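Side-chain contacts in dehydrogenase (Chromobacterium violaceum, PDB 3Q2I), which probably uses NAD to oxidise the sugar of UDP-GlcNAcA, a step in the biosynthesis of 2,3-diacetamido-2,3-dideoxy-D-mannuronic acid: residues G186-Q191 / G226-K231; N190-Y195 / G238-T243; D200-P205 / G253-L258; E207-Y212 / L332-A337. All coordinates share one frame; numbering follows the deposited sequence.

Contact 1: G186-Q191 / G226-K231. With HP7 ((2S,3S,4R,5R,6R)-5-acetamido-6-[[[(2R,3S,4R,5R)-5-(2,4-dioxopyrimidin-1-yl)-3,4-dihydroxy-oxolan-2-yl]methoxy-hydroxy-phosphoryl]oxy-hydroxy-phosphoryl]oxy-3,4-dihydroxy-oxane-2-carboxylic acid), chain C.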
# COMPACT_ATOMS: atom_id res chain seq x y z
N GLY A 186 -27.72 3.60 1.51
CA GLY A 186 -28.26 3.83 0.16
C GLY A 186 -28.79 2.57 -0.49
O GLY A 186 -29.43 1.72 0.17
N ALA A 187 -28.68 2.53 -1.80
CA ALA A 187 -29.27 1.45 -2.60
C ALA A 187 -28.98 0.05 -2.06
O ALA A 187 -29.83 -0.86 -2.12
CB ALA A 187 -28.88 1.59 -4.06
N PHE A 188 -27.77 -0.17 -1.54
CA PHE A 188 -27.46 -1.48 -0.97
C PHE A 188 -28.03 -1.71 0.43
O PHE A 188 -28.66 -2.75 0.66
CB PHE A 188 -25.95 -1.73 -0.96
CG PHE A 188 -25.36 -2.15 -2.29
CD1 PHE A 188 -25.50 -3.43 -2.78
CD2 PHE A 188 -24.44 -1.32 -2.91
CE1 PHE A 188 -24.88 -3.85 -3.97
CE2 PHE A 188 -23.71 -1.76 -4.05
CZ PHE A 188 -24.03 -2.99 -4.62
N MET A 189 -27.84 -0.76 1.34
CA MET A 189 -28.19 -0.97 2.76
C MET A 189 -29.70 -0.81 3.02
O MET A 189 -30.22 -1.53 3.89
CB MET A 189 -27.42 0.04 3.61
CG MET A 189 -27.79 0.07 5.11
SD MET A 189 -26.65 1.06 6.08
CE MET A 189 -25.24 -0.04 6.19
N ASN A 190 -30.32 0.09 2.27
CA ASN A 190 -31.79 0.23 2.38
C ASN A 190 -32.46 -0.61 1.29
O ASN A 190 -32.85 -1.75 1.54
CB ASN A 190 -32.24 1.69 2.30
CG ASN A 190 -33.77 1.78 2.37
OD1 ASN A 190 -34.44 0.85 1.97
ND2 ASN A 190 -34.31 2.83 2.97
N GLN A 191 -32.48 -0.12 0.06
CA GLN A 191 -33.49 -0.65 -0.89
C GLN A 191 -33.31 -2.11 -1.25
O GLN A 191 -34.25 -2.92 -1.22
CB GLN A 191 -33.63 0.24 -2.13
CG GLN A 191 -34.24 1.61 -1.79
CD GLN A 191 -33.21 2.61 -1.31
OE1 GLN A 191 -32.01 2.56 -1.66
NE2 GLN A 191 -33.63 3.53 -0.48
N GLY A 226 -24.84 1.03 -7.65
CA GLY A 226 -23.62 0.35 -7.17
C GLY A 226 -23.45 -0.99 -7.82
O GLY A 226 -24.40 -1.61 -8.29
N THR A 227 -22.23 -1.52 -7.75
CA THR A 227 -21.95 -2.85 -8.20
C THR A 227 -20.89 -3.46 -7.28
O THR A 227 -20.04 -2.73 -6.76
CB THR A 227 -21.52 -2.88 -9.69
OG1 THR A 227 -21.44 -4.24 -10.12
CG2 THR A 227 -20.18 -2.12 -9.99
N VAL A 228 -21.06 -4.74 -6.98
CA VAL A 228 -20.08 -5.39 -6.10
C VAL A 228 -19.66 -6.70 -6.72
O VAL A 228 -20.55 -7.48 -7.07
CB VAL A 228 -20.62 -5.59 -4.69
CG1 VAL A 228 -21.94 -6.36 -4.67
CG2 VAL A 228 -19.55 -6.19 -3.79
N SER A 229 -18.35 -6.94 -6.81
CA SER A 229 -17.73 -8.22 -7.18
C SER A 229 -17.59 -9.01 -5.85
O SER A 229 -17.11 -8.43 -4.86
CB SER A 229 -16.30 -7.87 -7.73
OG SER A 229 -16.41 -7.08 -8.87
N VAL A 230 -18.01 -10.29 -5.84
CA VAL A 230 -17.98 -11.09 -4.63
C VAL A 230 -17.21 -12.40 -4.86
O VAL A 230 -17.38 -13.09 -5.90
CB VAL A 230 -19.43 -11.47 -4.25
CG1 VAL A 230 -19.47 -12.31 -2.92
CG2 VAL A 230 -20.28 -10.22 -4.09
N LYS A 231 -16.38 -12.77 -3.86
CA LYS A 231 -15.68 -14.04 -3.85
C LYS A 231 -16.09 -14.82 -2.63
O LYS A 231 -15.96 -14.30 -1.52
CB LYS A 231 -14.14 -13.90 -3.91
CG LYS A 231 -13.46 -15.28 -3.79
CD LYS A 231 -11.96 -15.13 -3.79
CE LYS A 231 -11.32 -16.50 -3.51
NZ LYS A 231 -9.86 -16.39 -3.25
N1 HP7 C . -41.31 3.39 -6.37
C2 HP7 C . -41.26 4.04 -7.53
O2 HP7 C . -41.17 5.29 -7.54
N3 HP7 C . -41.33 3.39 -8.70
C4 HP7 C . -41.44 2.05 -8.71
O4 HP7 C . -41.57 1.50 -9.83
C5 HP7 C . -41.49 1.34 -7.51
C6 HP7 C . -41.43 2.06 -6.33
PA HP7 C . -42.44 -0.16 -2.81
PB HP7 C . -41.69 -1.86 -0.70
O'P HP7 C . -37.48 1.53 -0.92
O'Q HP7 C . -37.99 1.96 1.18
C1' HP7 C . -39.10 -2.15 -0.91
O1A HP7 C . -42.35 -1.08 -4.02
O1B HP7 C . -41.92 -3.02 -1.64
C1C HP7 C . -41.16 4.17 -5.13
C2' HP7 C . -38.09 -3.13 -0.28
N2' HP7 C . -38.74 -4.42 0.01
O2A HP7 C . -43.76 0.16 -2.16
O2B HP7 C . -42.61 -1.56 0.47
C2C HP7 C . -42.49 4.69 -4.58
O2C HP7 C . -42.19 6.00 -4.10
C3' HP7 C . -37.51 -2.56 1.00
O3' HP7 C . -36.36 -3.39 1.32
O3A HP7 C . -41.44 -0.59 -1.64
O3B HP7 C . -40.22 -2.05 -0.02
C3C HP7 C . -42.73 3.80 -3.37
O3C HP7 C . -43.46 4.50 -2.36
C4' HP7 C . -37.02 -1.12 0.80
O4' HP7 C . -36.62 -0.50 2.02
C4C HP7 C . -41.33 3.45 -2.87
O4C HP7 C . -40.66 3.29 -4.13
C5' HP7 C . -38.24 -0.31 0.32
O5' HP7 C . -38.54 -0.84 -0.97
C5C HP7 C . -41.35 2.11 -2.17
O5C HP7 C . -41.72 1.22 -3.21
C6' HP7 C . -37.90 1.15 0.20
C7' HP7 C . -38.40 -5.61 -0.46
O7' HP7 C . -37.41 -5.87 -1.16
C8' HP7 C . -39.34 -6.74 -0.09
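The F188 ring meets residues 226-231 with its far end. The backbone N of T227 lies at the ring edge, close to the ring plane, 3.9 Å from F188 CZ. G226 CA comes to 3.8 Å from F188 CE2. V228 CG1 is 3.9 Å from F188 CE1, and the two side chains meet at a slant. The ring therefore spans three successive residues of the strand with CE2, CZ and CE1. At G226 it rests against bare backbone. The CG of F188 stands beside its own backbone N, trans to the carbonyl carbon (chi1 -79°), which sends the ring from the short helix 187-191 toward the strand. This is the C-terminal alpha/beta domain of the NAD-binding oxidoreductase family, where helices lie on one face of a mixed sheet and a second subunit packs on the other. L335, M338 and Y339 of helix 325-344 and V242 of strand 237-243 also touch the ring. The backbone N of F188 is hydrogen-bonded to E223. Two residues on, N190 reaches the bound UDP-sugar: its OD1 accepts a hydrogen bond from the sugar O4' at 2.6 Å, a short one. The amide is held from its other end, where ND2 donates to D184. Q191 adds a weak bond, from the sugar O3' to its backbone O at 3.3 Å.

Contact 2: N190-Y195 / G238-T243. With HP7 ((2S,3S,4R,5R,6R)-5-acetamido-6-[[[(2R,3S,4R,5R)-5-(2,4-dioxopyrimidin-1-yl)-3,4-dihydroxy-oxolan-2-yl]methoxy-hydroxy-phosphoryl]oxy-hydroxy-phosphoryl]oxy-3,4-dihydroxy-oxane-2-carboxylic acid), chain C.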
# COMPACT_ATOMS: atom_id res chain seq x y z
N ASN A 190 -30.32 0.09 2.27
CA ASN A 190 -31.79 0.23 2.38
C ASN A 190 -32.46 -0.61 1.29
O ASN A 190 -32.85 -1.75 1.54
CB ASN A 190 -32.24 1.69 2.30
CG ASN A 190 -33.77 1.78 2.37
OD1 ASN A 190 -34.44 0.85 1.97
ND2 ASN A 190 -34.31 2.83 2.97
N GLN A 191 -32.48 -0.12 0.06
CA GLN A 191 -33.49 -0.65 -0.89
C GLN A 191 -33.31 -2.11 -1.25
O GLN A 191 -34.25 -2.92 -1.22
CB GLN A 191 -33.63 0.24 -2.13
CG GLN A 191 -34.24 1.61 -1.79
CD GLN A 191 -33.21 2.61 -1.31
OE1 GLN A 191 -32.01 2.56 -1.66
NE2 GLN A 191 -33.63 3.53 -0.48
N ALA A 192 -32.06 -2.49 -1.52
CA ALA A 192 -31.78 -3.86 -1.92
C ALA A 192 -31.32 -4.78 -0.78
O ALA A 192 -30.73 -5.83 -1.05
CB ALA A 192 -30.74 -3.82 -3.06
N SER A 193 -31.51 -4.40 0.49
CA SER A 193 -30.94 -5.17 1.58
C SER A 193 -31.44 -6.61 1.64
O SER A 193 -30.70 -7.47 2.09
CB SER A 193 -31.08 -4.47 2.93
OG SER A 193 -32.45 -4.25 3.14
N HIS A 194 -32.66 -6.87 1.19
CA HIS A 194 -33.18 -8.24 1.21
C HIS A 194 -32.51 -9.12 0.16
O HIS A 194 -32.66 -10.34 0.16
CB HIS A 194 -34.72 -8.27 1.02
CG HIS A 194 -35.51 -7.64 2.14
ND1 HIS A 194 -35.55 -8.17 3.41
CD2 HIS A 194 -36.39 -6.61 2.14
CE1 HIS A 194 -36.34 -7.44 4.17
NE2 HIS A 194 -36.87 -6.49 3.42
N TYR A 195 -31.83 -8.48 -0.81
CA TYR A 195 -31.07 -9.20 -1.82
C TYR A 195 -29.62 -9.37 -1.38
O TYR A 195 -29.04 -10.43 -1.61
CB TYR A 195 -31.16 -8.47 -3.17
CG TYR A 195 -32.57 -8.44 -3.74
CD1 TYR A 195 -32.96 -9.26 -4.79
CD2 TYR A 195 -33.49 -7.54 -3.23
CE1 TYR A 195 -34.25 -9.22 -5.28
CE2 TYR A 195 -34.82 -7.51 -3.71
CZ TYR A 195 -35.17 -8.37 -4.73
OH TYR A 195 -36.50 -8.37 -5.18
N GLY A 238 -19.10 -13.95 -8.08
CA GLY A 238 -20.36 -13.39 -8.55
C GLY A 238 -20.37 -11.88 -8.47
O GLY A 238 -19.41 -11.26 -8.02
N SER A 239 -21.49 -11.29 -8.88
CA SER A 239 -21.67 -9.84 -8.74
C SER A 239 -23.10 -9.52 -8.31
O SER A 239 -24.02 -10.30 -8.59
CB SER A 239 -21.43 -9.16 -10.10
OG SER A 239 -22.29 -9.66 -11.11
N MET A 240 -23.26 -8.40 -7.63
CA MET A 240 -24.57 -7.82 -7.39
C MET A 240 -24.60 -6.39 -7.90
O MET A 240 -23.67 -5.62 -7.63
CB MET A 240 -24.85 -7.80 -5.88
CG MET A 240 -26.25 -7.25 -5.67
SD MET A 240 -26.74 -7.46 -3.94
CE MET A 240 -28.17 -6.42 -3.89
N ASN A 241 -25.62 -6.08 -8.71
CA ASN A 241 -25.71 -4.78 -9.39
C ASN A 241 -27.01 -4.15 -8.93
O ASN A 241 -28.06 -4.84 -8.88
CB ASN A 241 -25.87 -5.00 -10.89
CG ASN A 241 -24.73 -5.76 -11.47
OD1 ASN A 241 -23.58 -5.36 -11.32
ND2 ASN A 241 -25.02 -6.89 -12.10
N VAL A 242 -26.97 -2.90 -8.49
CA VAL A 242 -28.18 -2.24 -8.03
C VAL A 242 -28.28 -0.83 -8.59
O VAL A 242 -27.28 -0.09 -8.62
CB VAL A 242 -28.24 -2.28 -6.49
CG1 VAL A 242 -28.14 -3.73 -6.02
CG2 VAL A 242 -27.08 -1.50 -5.85
N THR A 243 -29.48 -0.38 -9.00
CA THR A 243 -29.66 1.05 -9.17
C THR A 243 -31.09 1.39 -8.81
O THR A 243 -31.94 0.52 -8.96
CB THR A 243 -29.36 1.58 -10.59
OG1 THR A 243 -29.47 3.02 -10.61
CG2 THR A 243 -30.23 0.84 -11.63
N1 HP7 C . -41.31 3.39 -6.37
C2 HP7 C . -41.26 4.04 -7.53
O2 HP7 C . -41.17 5.29 -7.54
N3 HP7 C . -41.33 3.39 -8.70
C4 HP7 C . -41.44 2.05 -8.71
O4 HP7 C . -41.57 1.50 -9.83
C5 HP7 C . -41.49 1.34 -7.51
C6 HP7 C . -41.43 2.06 -6.33
PA HP7 C . -42.44 -0.16 -2.81
PB HP7 C . -41.69 -1.86 -0.70
O'P HP7 C . -37.48 1.53 -0.92
O'Q HP7 C . -37.99 1.96 1.18
C1' HP7 C . -39.10 -2.15 -0.91
O1A HP7 C . -42.35 -1.08 -4.02
O1B HP7 C . -41.92 -3.02 -1.64
C1C HP7 C . -41.16 4.17 -5.13
C2' HP7 C . -38.09 -3.13 -0.28
N2' HP7 C . -38.74 -4.42 0.01
O2A HP7 C . -43.76 0.16 -2.16
O2B HP7 C . -42.61 -1.56 0.47
C2C HP7 C . -42.49 4.69 -4.58
O2C HP7 C . -42.19 6.00 -4.10
C3' HP7 C . -37.51 -2.56 1.00
O3' HP7 C . -36.36 -3.39 1.32
O3A HP7 C . -41.44 -0.59 -1.64
O3B HP7 C . -40.22 -2.05 -0.02
C3C HP7 C . -42.73 3.80 -3.37
O3C HP7 C . -43.46 4.50 -2.36
C4' HP7 C . -37.02 -1.12 0.80
O4' HP7 C . -36.62 -0.50 2.02
C4C HP7 C . -41.33 3.45 -2.87
O4C HP7 C . -40.66 3.29 -4.13
C5' HP7 C . -38.24 -0.31 0.32
O5' HP7 C . -38.54 -0.84 -0.97
C5C HP7 C . -41.35 2.11 -2.17
O5C HP7 C . -41.72 1.22 -3.21
C6' HP7 C . -37.90 1.15 0.20
C7' HP7 C . -38.40 -5.61 -0.46
O7' HP7 C . -37.41 -5.87 -1.16
C8' HP7 C . -39.34 -6.74 -0.09
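The M240 CE methyl touches two CB atoms at once, A192 CB and Y195 CB, each at 3.7 Å. CG of M240 is trans to the backbone N (chi1 -178°) and the chain stays extended to CE, which carries the methyl away from the strand to the two CB atoms. V242 CG1, in the modelled one of two conformers, adds a looser touch to A192 CB at 3.9 Å. Only apolar atoms meet between the two segments. Y195 starts toward the strand, but its ring then leads away. Its CE2 edge faces O7' of the UDP-sugar at 4.0 Å, and A192 O lies in the ring plane at the edge. Polar bonds fix the turn behind these residues. A192 is an N-cap, and its O accepts from Y195 N at 2.9 Å. N190 O takes two bonds from S193, from N and from OG, the latter at 3.0 Å and 16° off the carbonyl plane. K106 donates to the same oxygen. H194 faces the ligands: its CD2 is 3.3 Å from the sugar O3', while NE2 is hydrogen-bonded to O7N of NADH. The contact thus sits where helix 187-191 passes into helix 193-203, above strand 237-243. F188 of helix 187-191 and V161 of strand 156-164 also touch M240, and Y195 reaches V163 of the latter strand.

Contact 3: D200-P205 / G253-L258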
# COMPACT_ATOMS: atom_id res chain seq x y z
N ASP A 200 -24.93 -14.40 1.74
CA ASP A 200 -24.52 -15.35 2.75
C ASP A 200 -25.60 -16.43 2.99
O ASP A 200 -25.26 -17.61 3.09
CB ASP A 200 -24.23 -14.60 4.07
CG ASP A 200 -23.76 -15.54 5.17
OD1 ASP A 200 -24.61 -16.18 5.83
OD2 ASP A 200 -22.55 -15.80 5.30
N TRP A 201 -26.88 -16.04 2.98
CA TRP A 201 -27.95 -16.99 3.42
C TRP A 201 -28.10 -18.09 2.38
O TRP A 201 -28.18 -19.26 2.76
CB TRP A 201 -29.26 -16.22 3.53
CG TRP A 201 -30.42 -17.12 3.85
CD1 TRP A 201 -30.53 -17.94 4.94
CD2 TRP A 201 -31.66 -17.21 3.13
NE1 TRP A 201 -31.75 -18.60 4.89
CE2 TRP A 201 -32.46 -18.17 3.79
CE3 TRP A 201 -32.16 -16.60 1.98
CZ2 TRP A 201 -33.74 -18.53 3.34
CZ3 TRP A 201 -33.43 -16.95 1.54
CH2 TRP A 201 -34.20 -17.90 2.22
N LEU A 202 -28.08 -17.76 1.08
CA LEU A 202 -28.23 -18.83 0.09
C LEU A 202 -26.89 -19.39 -0.29
O LEU A 202 -26.77 -20.60 -0.40
CB LEU A 202 -28.93 -18.41 -1.19
CG LEU A 202 -30.39 -17.97 -1.04
CD1 LEU A 202 -30.91 -17.53 -2.39
CD2 LEU A 202 -31.17 -19.23 -0.55
N ILE A 203 -25.90 -18.54 -0.58
CA ILE A 203 -24.71 -19.08 -1.20
C ILE A 203 -23.62 -19.53 -0.23
O ILE A 203 -22.88 -20.47 -0.51
CB ILE A 203 -24.11 -18.13 -2.31
CG1 ILE A 203 -25.22 -17.51 -3.15
CG2 ILE A 203 -22.87 -18.70 -3.04
CD1 ILE A 203 -26.00 -18.48 -4.04
N GLY A 204 -23.54 -18.89 0.93
CA GLY A 204 -22.59 -19.33 1.95
C GLY A 204 -21.58 -18.24 2.32
O GLY A 204 -21.72 -17.08 1.93
N PRO A 205 -20.57 -18.62 3.11
CA PRO A 205 -19.66 -17.61 3.64
C PRO A 205 -18.89 -16.90 2.54
O PRO A 205 -18.29 -17.55 1.68
CB PRO A 205 -18.68 -18.45 4.47
CG PRO A 205 -19.51 -19.69 4.88
CD PRO A 205 -20.35 -19.96 3.68
N GLY A 253 -35.72 -7.77 -10.13
CA GLY A 253 -35.15 -8.22 -8.85
C GLY A 253 -34.87 -9.67 -9.13
O GLY A 253 -35.79 -10.50 -9.18
N SER A 254 -33.60 -10.03 -9.37
CA SER A 254 -33.30 -11.39 -9.83
C SER A 254 -32.06 -11.97 -9.19
O SER A 254 -31.19 -11.24 -8.72
CB SER A 254 -33.11 -11.52 -11.34
OG SER A 254 -31.92 -10.84 -11.74
N ILE A 255 -32.00 -13.29 -9.23
CA ILE A 255 -30.78 -14.00 -8.89
C ILE A 255 -30.59 -15.15 -9.83
O ILE A 255 -31.52 -15.96 -10.04
CB ILE A 255 -30.76 -14.44 -7.40
CG1 ILE A 255 -29.43 -15.12 -7.05
CG2 ILE A 255 -31.97 -15.39 -7.00
CD1 ILE A 255 -29.19 -15.38 -5.52
N THR A 256 -29.34 -15.32 -10.27
CA THR A 256 -28.99 -16.44 -11.12
C THR A 256 -27.91 -17.22 -10.39
O THR A 256 -26.99 -16.61 -9.84
CB THR A 256 -28.40 -15.94 -12.45
OG1 THR A 256 -29.42 -15.18 -13.11
CG2 THR A 256 -27.98 -17.11 -13.30
N ILE A 257 -28.06 -18.54 -10.27
CA ILE A 257 -27.07 -19.38 -9.60
C ILE A 257 -26.67 -20.52 -10.50
O ILE A 257 -27.55 -21.23 -10.99
CB ILE A 257 -27.60 -20.00 -8.28
CG1 ILE A 257 -28.10 -18.86 -7.37
CG2 ILE A 257 -26.49 -20.85 -7.66
CD1 ILE A 257 -28.85 -19.36 -6.10
N LEU A 258 -25.37 -20.64 -10.77
CA LEU A 258 -24.79 -21.66 -11.63
C LEU A 258 -23.81 -22.50 -10.88
O LEU A 258 -22.85 -21.97 -10.31
CB LEU A 258 -24.06 -20.98 -12.80
CG LEU A 258 -24.86 -19.97 -13.63
CD1 LEU A 258 -24.03 -19.44 -14.77
CD2 LEU A 258 -26.20 -20.65 -14.15
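I203 and I257 meet tip to tip, CD1 to CD1 at 3.6 Å. They join the C-terminal part of helix 193-203 to the mixed sheet of the C-terminal alpha/beta domain. I203 CD1 also lies 4.0 Å from I257 CG1, so the helix methyl touches the last two carbons of the strand side chain. Both isoleucines hold CG1 beside the backbone N, trans to the carbonyl carbon. The I203 chain then bends at its second torsion (chi2 -68°), while that of I257 runs on extended. The second pair is looser and meets at a slant. L202 CD1 is 4.2 Å from I255 CD1. I255 and I257 alternate with S254, T256 and L258, so both face the helix side of the sheet. On the other face, T256 and L258 pack on F164 of the second subunit. More apolar residues close round the pairs. L144 of helix 139-149 touches both L202 and I255, M148 touches I257, and V159 of strand 156-164 touches I203. The chain leaves helical geometry at G204, with positive phi (120°), and G204 N makes a weak bond back to D200 O. The W201 ring lies toward helix 139-149, in cation-pi contact with R136 and K145. L202 is forked between two partners: CD1 goes to I255, while CD2 stands 3.7 Å above the plane of the W201 ring, offset toward the rim.

Contact 4: E207-Y212 / L332-A337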
# COMPACT_ATOMS: atom_id res chain seq x y z
N GLU A 207 -15.77 -14.55 1.27
CA GLU A 207 -14.36 -14.30 1.57
C GLU A 207 -14.02 -12.82 1.44
O GLU A 207 -13.48 -12.24 2.38
CB GLU A 207 -13.47 -15.08 0.58
CG GLU A 207 -12.00 -14.92 0.94
CD GLU A 207 -11.12 -15.85 0.16
OE1 GLU A 207 -10.39 -15.38 -0.74
OE2 GLU A 207 -11.21 -17.07 0.38
N SER A 208 -14.46 -12.18 0.34
CA SER A 208 -14.09 -10.76 0.14
C SER A 208 -15.04 -10.14 -0.88
O SER A 208 -15.72 -10.89 -1.64
CB SER A 208 -12.61 -10.61 -0.25
OG SER A 208 -12.36 -11.18 -1.54
N VAL A 209 -15.05 -8.81 -0.90
CA VAL A 209 -15.80 -8.09 -1.92
C VAL A 209 -14.94 -6.98 -2.49
O VAL A 209 -14.01 -6.47 -1.84
CB VAL A 209 -17.09 -7.47 -1.31
CG1 VAL A 209 -18.00 -8.58 -0.75
CG2 VAL A 209 -16.75 -6.43 -0.23
N GLN A 210 -15.34 -6.52 -3.70
CA GLN A 210 -14.75 -5.32 -4.32
C GLN A 210 -15.91 -4.51 -4.89
O GLN A 210 -16.66 -5.04 -5.71
CB GLN A 210 -13.89 -5.73 -5.53
CG GLN A 210 -12.73 -6.59 -5.10
CD GLN A 210 -12.11 -7.39 -6.25
OE1 GLN A 210 -10.98 -7.83 -6.16
NE2 GLN A 210 -12.87 -7.59 -7.33
N ALA A 211 -16.10 -3.26 -4.48
CA ALA A 211 -17.33 -2.54 -4.79
C ALA A 211 -17.06 -1.16 -5.40
O ALA A 211 -15.99 -0.59 -5.18
CB ALA A 211 -18.27 -2.47 -3.59
N TYR A 212 -18.02 -0.69 -6.23
CA TYR A 212 -18.07 0.71 -6.64
C TYR A 212 -19.50 1.17 -6.30
O TYR A 212 -20.45 0.42 -6.49
CB TYR A 212 -17.94 0.93 -8.16
CG TYR A 212 -16.59 0.61 -8.76
CD1 TYR A 212 -15.59 1.57 -8.75
CD2 TYR A 212 -16.41 -0.56 -9.48
CE1 TYR A 212 -14.36 1.27 -9.30
CE2 TYR A 212 -15.18 -0.84 -10.08
CZ TYR A 212 -14.20 0.11 -10.03
OH TYR A 212 -12.95 -0.15 -10.56
N LEU A 332 -25.21 -7.50 7.57
CA LEU A 332 -24.66 -6.18 7.91
C LEU A 332 -23.18 -6.19 7.64
O LEU A 332 -22.67 -5.19 7.09
CB LEU A 332 -24.90 -5.85 9.38
CG LEU A 332 -24.35 -4.51 9.86
CD1 LEU A 332 -25.05 -3.35 9.15
CD2 LEU A 332 -24.51 -4.34 11.35
N GLU A 333 -22.48 -7.26 8.01
CA GLU A 333 -21.00 -7.25 7.84
C GLU A 333 -20.69 -7.16 6.34
O GLU A 333 -19.74 -6.44 5.94
CB GLU A 333 -20.47 -8.57 8.44
CG GLU A 333 -18.95 -8.57 8.38
CD GLU A 333 -18.38 -9.91 8.81
OE1 GLU A 333 -17.37 -9.90 9.52
OE2 GLU A 333 -18.99 -10.97 8.52
N LEU A 334 -21.47 -7.81 5.48
CA LEU A 334 -21.27 -7.66 4.03
C LEU A 334 -21.51 -6.23 3.58
O LEU A 334 -20.77 -5.71 2.75
CB LEU A 334 -22.18 -8.61 3.24
CG LEU A 334 -21.69 -10.04 3.18
CD1 LEU A 334 -22.85 -10.87 2.59
CD2 LEU A 334 -20.44 -10.10 2.28
N LEU A 335 -22.59 -5.59 4.03
CA LEU A 335 -22.90 -4.24 3.62
C LEU A 335 -21.74 -3.34 4.01
O LEU A 335 -21.33 -2.47 3.23
CB LEU A 335 -24.19 -3.74 4.30
CG LEU A 335 -25.50 -4.34 3.79
CD1 LEU A 335 -26.60 -3.93 4.78
CD2 LEU A 335 -25.79 -3.81 2.40
N ILE A 336 -21.23 -3.53 5.24
CA ILE A 336 -20.17 -2.63 5.75
C ILE A 336 -18.90 -2.94 4.95
O ILE A 336 -18.23 -1.95 4.56
CB ILE A 336 -19.92 -2.82 7.28
CG1 ILE A 336 -21.21 -2.39 8.01
CG2 ILE A 336 -18.70 -2.02 7.71
CD1 ILE A 336 -21.57 -0.92 7.88
N ALA A 337 -18.65 -4.20 4.58
CA ALA A 337 -17.45 -4.46 3.76
C ALA A 337 -17.60 -3.83 2.37
O ALA A 337 -16.61 -3.24 1.85
CB ALA A 337 -17.25 -5.95 3.59
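Apolar contacts carry this meeting, and V209 makes them all from the strand side. Its two methyls part company. V209 CG1 goes to L334 CD2 at 4.2 Å, with the two side chains set at a slant. V209 CG2 sits 3.9 Å from A337 CB and 3.8 Å from A337 C, so it rests on helix backbone as well as on a side chain. With CG1 trans to the carbonyl carbon (chi1 -61°), CG2 falls between the backbone N and that carbon. The CA atoms of V209 and A337 are 6.9 Å apart. The small A337 side chain is consistent with the close approach of helix 325-344 to strand 206-214 here. V228 of the next strand also touches V209.

Polar contacts lie to the side. E207 and S208 both face K231 in a classic beta bulge, and E207 OE1 makes a salt bridge with K231 NZ. S208 OG is hydrogen-bonded to Y212 OH of the second subunit. A211 N is hydrogen-bonded to S341 OG, farther along helix 325-344.

The sheet is thus two-sided: V209 puts two buried methyls against the helix, while S208, Q210 and Y212 give the other face polar groups for the subunit interface.

All four contacts belong to the C-terminal alpha/beta domain and bring helices onto one mixed sheet. Contacts 1 and 2, centres about 5 Å apart, share N190 and Q191 of helix 187-191; contact 2 runs on into helix 193-203, which contact 3 also uses. Their strands, 225-232 and 237-243, are neighbours. Contact 4, its centre about 8 Å from that of contact 1, takes the next strand, 206-214. Contact 3 lies the other way, beyond strand 156-164, its centre about 11 Å from that of contact 2. Along the chain come the helical segments of contacts 1 to 3, strand 207-212, the strands of contacts 1, 2 and 3, and last helix 332-337. The substrate end is thereby tied to a sheet whose far face meets the second subunit.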